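Local coordinates for 5,10-methylenetetrahydromethanopterin reductase (Methanopyrus kandleri, PDB 1EZW), which catalyses the reversible, coenzyme F420-dependent reduction of methylenetetrahydromethanopterin to methyltetrahydromethanopterin, a step of methanogenesis from carbon dioxide, at residues A[247-250]-A[251-255]; A[305-308]-A[309-313]. All blocks are in the same frame, centred on the assembly; numbering follows the deposited sequence.

Contact 1: residues A[247-250]-A[251-255]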
loop_
_atom_site.group_PDB
_atom_site.type_symbol
_atom_site.label_atom_id
_atom_site.label_comp_id
_atom_site.label_asym_id
_atom_site.label_seq_id
_atom_site.Cartn_x
_atom_site.Cartn_y
_atom_site.Cartn_z
ATOM N N ILE A 247 -2.974 -27.977 21.214
ATOM C CA ILE A 247 -4.328 -27.705 20.762
ATOM C C ILE A 247 -4.484 -28.077 19.296
ATOM O O ILE A 247 -5.474 -28.686 18.908
ATOM C CB ILE A 247 -4.725 -26.221 20.949
ATOM C CG1 ILE A 247 -6.163 -26.001 20.466
ATOM C CG2 ILE A 247 -3.783 -25.315 20.150
ATOM C CD1 ILE A 247 -7.209 -26.864 21.153
ATOM N N VAL A 248 -3.497 -27.734 18.471
ATOM C CA VAL A 248 -3.613 -28.053 17.055
ATOM C C VAL A 248 -3.556 -29.567 16.808
ATOM O O VAL A 248 -4.345 -30.095 16.041
ATOM C CB VAL A 248 -2.528 -27.324 16.213
ATOM C CG1 VAL A 248 -2.680 -27.695 14.743
ATOM C CG2 VAL A 248 -2.667 -25.784 16.375
ATOM N N VAL A 249 -2.635 -30.269 17.461
ATOM C CA VAL A 249 -2.546 -31.717 17.273
ATOM C C VAL A 249 -3.841 -32.384 17.762
ATOM O O VAL A 249 -4.347 -33.314 17.122
ATOM C CB VAL A 249 -1.323 -32.306 18.011
ATOM C CG1 VAL A 249 -1.429 -33.820 18.080
ATOM C CG2 VAL A 249 -0.040 -31.919 17.248
ATOM N N ALA A 250 -4.388 -31.895 18.871
ATOM C CA ALA A 250 -5.634 -32.456 19.391
ATOM C C ALA A 250 -6.694 -32.474 18.293
ATOM O O ALA A 250 -7.359 -33.489 18.092
ATOM C CB ALA A 250 -6.118 -31.653 20.588
ATOM N N PHE A 251 -6.846 -31.363 17.569
ATOM C CA PHE A 251 -7.814 -31.307 16.473
ATOM C C PHE A 251 -7.429 -32.215 15.325
ATOM O O PHE A 251 -8.294 -32.769 14.638
ATOM C CB PHE A 251 -7.976 -29.884 15.929
ATOM C CG PHE A 251 -9.028 -29.075 16.639
ATOM C CD1 PHE A 251 -8.800 -28.559 17.916
ATOM C CD2 PHE A 251 -10.268 -28.861 16.039
ATOM C CE1 PHE A 251 -9.796 -27.843 18.586
ATOM C CE2 PHE A 251 -11.270 -28.149 16.698
ATOM C CZ PHE A 251 -11.031 -27.640 17.977
ATOM N N ILE A 252 -6.128 -32.354 15.085
ATOM C CA ILE A 252 -5.684 -33.226 14.004
ATOM C C ILE A 252 -6.027 -34.677 14.365
ATOM O O ILE A 252 -6.544 -35.420 13.534
ATOM C CB ILE A 252 -4.163 -33.093 13.767
ATOM C CG1 ILE A 252 -3.841 -31.653 13.337
ATOM C CG2 ILE A 252 -3.704 -34.128 12.727
ATOM C CD1 ILE A 252 -2.370 -31.365 13.110
ATOM N N VAL A 253 -5.730 -35.064 15.603
ATOM C CA VAL A 253 -6.017 -36.411 16.072
ATOM C C VAL A 253 -7.498 -36.681 15.892
ATOM O O VAL A 253 -7.890 -37.734 15.398
ATOM C CB VAL A 253 -5.662 -36.595 17.569
ATOM C CG1 VAL A 253 -6.148 -37.963 18.057
ATOM C CG2 VAL A 253 -4.157 -36.493 17.766
ATOM N N MET A 254 -8.321 -35.718 16.289
ATOM C CA MET A 254 -9.767 -35.876 16.161
ATOM C C MET A 254 -10.250 -36.141 14.742
ATOM O O MET A 254 -11.097 -37.014 14.531
ATOM C CB MET A 254 -10.499 -34.647 16.676
ATOM C CG MET A 254 -11.997 -34.743 16.483
ATOM S SD MET A 254 -12.792 -33.185 16.819
ATOM C CE MET A 254 -12.060 -32.163 15.520
ATOM N N GLY A 255 -9.725 -35.384 13.777
ATOM C CA GLY A 255 -10.147 -35.541 12.393
ATOM C C GLY A 255 -9.374 -36.526 11.535
ATOM O O GLY A 255 -9.521 -36.527 10.318
#
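Packing of side chains four residues apart, Ile247 on Phe251, Val248 on Ile252 and Val249 on Val253, lines the last two turns of helix 238-254. The CD1 methyl of Ile247 lies 3.8 Å from CE1 of Phe251, the two side chains running side by side in the same direction. With CG1 anti to the backbone N (chi1 -180°), the longer branch of Ile247 is directed toward Phe251. The phenyl ring of Phe251 also has the carbonyl oxygen of Ile247 at its edge, in the ring plane, 3.5 Å from Phe251 CD1. That same oxygen accepts the Phe251 N-H. Phe283 of helix 283-289 touches both side chains, so large apolar residues suit this flank.

The helix belongs to a TIM barrel, the (beta/alpha)8 fold of the luciferase-like family, and follows strands 225-229 and 232-234. Its next flank carries Val248, whose CG1 comes 4.0 Å from CD1 of Ile252; the extended isoleucine chain (chi2 178°) crosses the valine at a slant, and Ile252 also touches Phe298. An alanine in place of Ile252 would take away CG1, CG2 and CD1, and would probably leave Val248 CG1 without its methyl neighbour and thin the packing on Phe298. Val249 and Val253 are buried, CG1 of the first 3.8 Å from CG2 of the second, and both press on Met294 of helix 292-298, where compact branched side chains fit. Their backbone bond, Val253 N to Val249 O, is short at 2.7 Å and nearly straight, at 171° about the hydrogen. Ala250 touches Ile274 of helix 273-277, and its small methyl suits so close a neighbour; its carbonyl takes the N-H of Met254 at 3.0 Å. Gly255 then leaves helical geometry, its N still bonded to Phe251 O.

Contact 2: residues A[305-308]-A[309-313]; sequences DTVV and DKIEE
Thr306 lays its CG2 methyl alongside the aliphatic part of Lys310, 3.6 Å from CE, both side chains pointing the same way. OG1 of the threonine stands beside the backbone N (chi1 -64°) and CG2 anti to it, which directs the methyl to the lysine and the hydroxyl to hydrogen bonds with Glu238 and Asp303. The lysine methylenes thus serve as an apolar surface, and Lys310 CG passes 3.4 Å from Thr306 O; Ile300 of strand 300-302 also touches this side chain.

One position further along helix 304-316, Val307 and Ile311 form its buried face. Val307 CG1 lies 3.7 Å from Ile311 CD1, again side by side. Branched aliphatic residues suit this buried face of an amphipathic helix, which packs on the two short strands: Val307 rests on Phe232, Ile234 and Ile300, while Ile311 reaches Val343 and Phe347 near the C terminus. Regular i to i+4 backbone bonds run beneath, among them Ile311 N to Val307 O at 2.9 Å.

Val308 and Glu312 meet at an angle to each other, the valine CG1 methyl standing 3.9 Å from Glu312 OE2, a van der Waals contact between a methyl and a carboxylate oxygen; Phe347 touches the glutamate as well. On the exposed flank Asp309 turns its carboxylate back toward the preceding turn, CG standing beside its own backbone N (chi1 -74°). The carboxylates of Asp305 and Asp309 approach, OD2 of the first being 5.0 Å from OD1 of the second; two like charges this near would probably repel weakly, screened by solvent, and may raise the proton affinity of one or both a little.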
loop_
_atom_site.group_PDB
_atom_site.type_symbol
_atom_site.label_atom_id
_atom_site.label_comp_id
_atom_site.label_asym_id
_atom_site.label_seq_id
_atom_site.Cartn_x
_atom_site.Cartn_y
_atom_site.Cartn_z
ATOM N N ASP A 305 17.532 -27.716 16.232
ATOM C CA ASP A 305 18.179 -28.975 15.894
ATOM C C ASP A 305 17.212 -30.104 15.583
ATOM O O ASP A 305 17.397 -30.832 14.610
ATOM C CB ASP A 305 19.118 -29.392 17.011
ATOM C CG ASP A 305 20.521 -29.288 16.579
ATOM O OD1 ASP A 305 20.971 -28.134 16.359
ATOM O OD2 ASP A 305 21.154 -30.359 16.403
ATOM N N THR A 306 16.191 -30.227 16.406
ATOM C CA THR A 306 15.154 -31.231 16.250
ATOM C C THR A 306 14.392 -30.998 14.958
ATOM O O THR A 306 14.103 -31.932 14.204
ATOM C CB THR A 306 14.200 -31.161 17.425
ATOM O OG1 THR A 306 14.933 -31.492 18.613
ATOM C CG2 THR A 306 13.057 -32.143 17.290
ATOM N N VAL A 307 14.056 -29.735 14.720
ATOM C CA VAL A 307 13.319 -29.403 13.500
ATOM C C VAL A 307 14.109 -29.719 12.251
ATOM O O VAL A 307 13.551 -30.251 11.286
ATOM C CB VAL A 307 12.900 -27.893 13.507
ATOM C CG1 VAL A 307 12.404 -27.452 12.120
ATOM C CG2 VAL A 307 11.820 -27.724 14.519
ATOM N N VAL A 308 15.391 -29.374 12.249
ATOM C CA VAL A 308 16.218 -29.650 11.104
ATOM C C VAL A 308 16.251 -31.164 10.862
ATOM O O VAL A 308 16.124 -31.612 9.727
ATOM C CB VAL A 308 17.651 -29.083 11.303
ATOM C CG1 VAL A 308 18.622 -29.676 10.279
ATOM C CG2 VAL A 308 17.600 -27.544 11.109
ATOM N N ASP A 309 16.421 -31.944 11.933
ATOM C CA ASP A 309 16.447 -33.411 11.793
ATOM C C ASP A 309 15.156 -33.955 11.187
ATOM O O ASP A 309 15.190 -34.855 10.327
ATOM C CB ASP A 309 16.670 -34.066 13.151
ATOM C CG ASP A 309 18.097 -33.921 13.652
ATOM O OD1 ASP A 309 18.303 -34.149 14.863
ATOM O OD2 ASP A 309 19.008 -33.608 12.846
ATOM N N LYS A 310 14.018 -33.429 11.640
ATOM C CA LYS A 310 12.728 -33.851 11.121
ATOM C C LYS A 310 12.551 -33.459 9.657
ATOM O O LYS A 310 12.064 -34.250 8.852
ATOM C CB LYS A 310 11.598 -33.297 11.989
ATOM C CG LYS A 310 11.563 -33.962 13.370
ATOM C CD LYS A 310 10.533 -33.303 14.286
ATOM C CE LYS A 310 10.470 -33.962 15.669
ATOM N NZ LYS A 310 9.815 -35.300 15.571
ATOM N N ILE A 311 12.966 -32.256 9.286
ATOM C CA ILE A 311 12.848 -31.882 7.876
ATOM C C ILE A 311 13.742 -32.780 7.009
ATOM O O ILE A 311 13.349 -33.183 5.919
ATOM C CB ILE A 311 13.196 -30.401 7.683
ATOM C CG1 ILE A 311 12.124 -29.561 8.382
ATOM C CG2 ILE A 311 13.294 -30.073 6.191
ATOM C CD1 ILE A 311 12.480 -28.071 8.470
ATOM N N GLU A 312 14.949 -33.102 7.471
ATOM C CA GLU A 312 15.781 -33.986 6.665
ATOM C C GLU A 312 15.029 -35.289 6.325
ATOM O O GLU A 312 15.085 -35.751 5.182
ATOM C CB GLU A 312 17.097 -34.320 7.405
ATOM C CG GLU A 312 17.950 -33.100 7.689
ATOM C CD GLU A 312 19.204 -33.424 8.480
ATOM O OE1 GLU A 312 19.160 -34.394 9.273
ATOM O OE2 GLU A 312 20.212 -32.690 8.320
ATOM N N GLU A 313 14.315 -35.861 7.293
ATOM C CA GLU A 313 13.586 -37.104 7.046
ATOM C C GLU A 313 12.403 -36.891 6.091
ATOM O O GLU A 313 12.078 -37.759 5.297
ATOM C CB GLU A 313 13.094 -37.720 8.351
ATOM C CG GLU A 313 14.232 -38.132 9.279
ATOM C CD GLU A 313 15.210 -39.068 8.593
ATOM O OE1 GLU A 313 14.763 -40.133 8.120
ATOM O OE2 GLU A 313 16.408 -38.721 8.516
#

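In the fold
From the N terminus, the chain first reaches contact 1, at the C-terminal end of helix 238-254, passes through the short helices 258-263, 273-277, 283-289 and 292-298 and strand 300-302, and then makes contact 2 in helix 304-316. Each contact lies within one continuous stretch of chain, so neither closes a loop, and the two follow in series without nesting or crossing. The nearest atoms of contact 1 and contact 2 are about 11 Å apart, so the two do not touch. Contact 1 faces the intervening helices, whereas contact 2 backs onto strands 232-234 and 300-302 and the C-terminal tail. Glu238, the first residue of helix 238-254, is hydrogen-bonded to Thr306 of contact 2, linking the two helices.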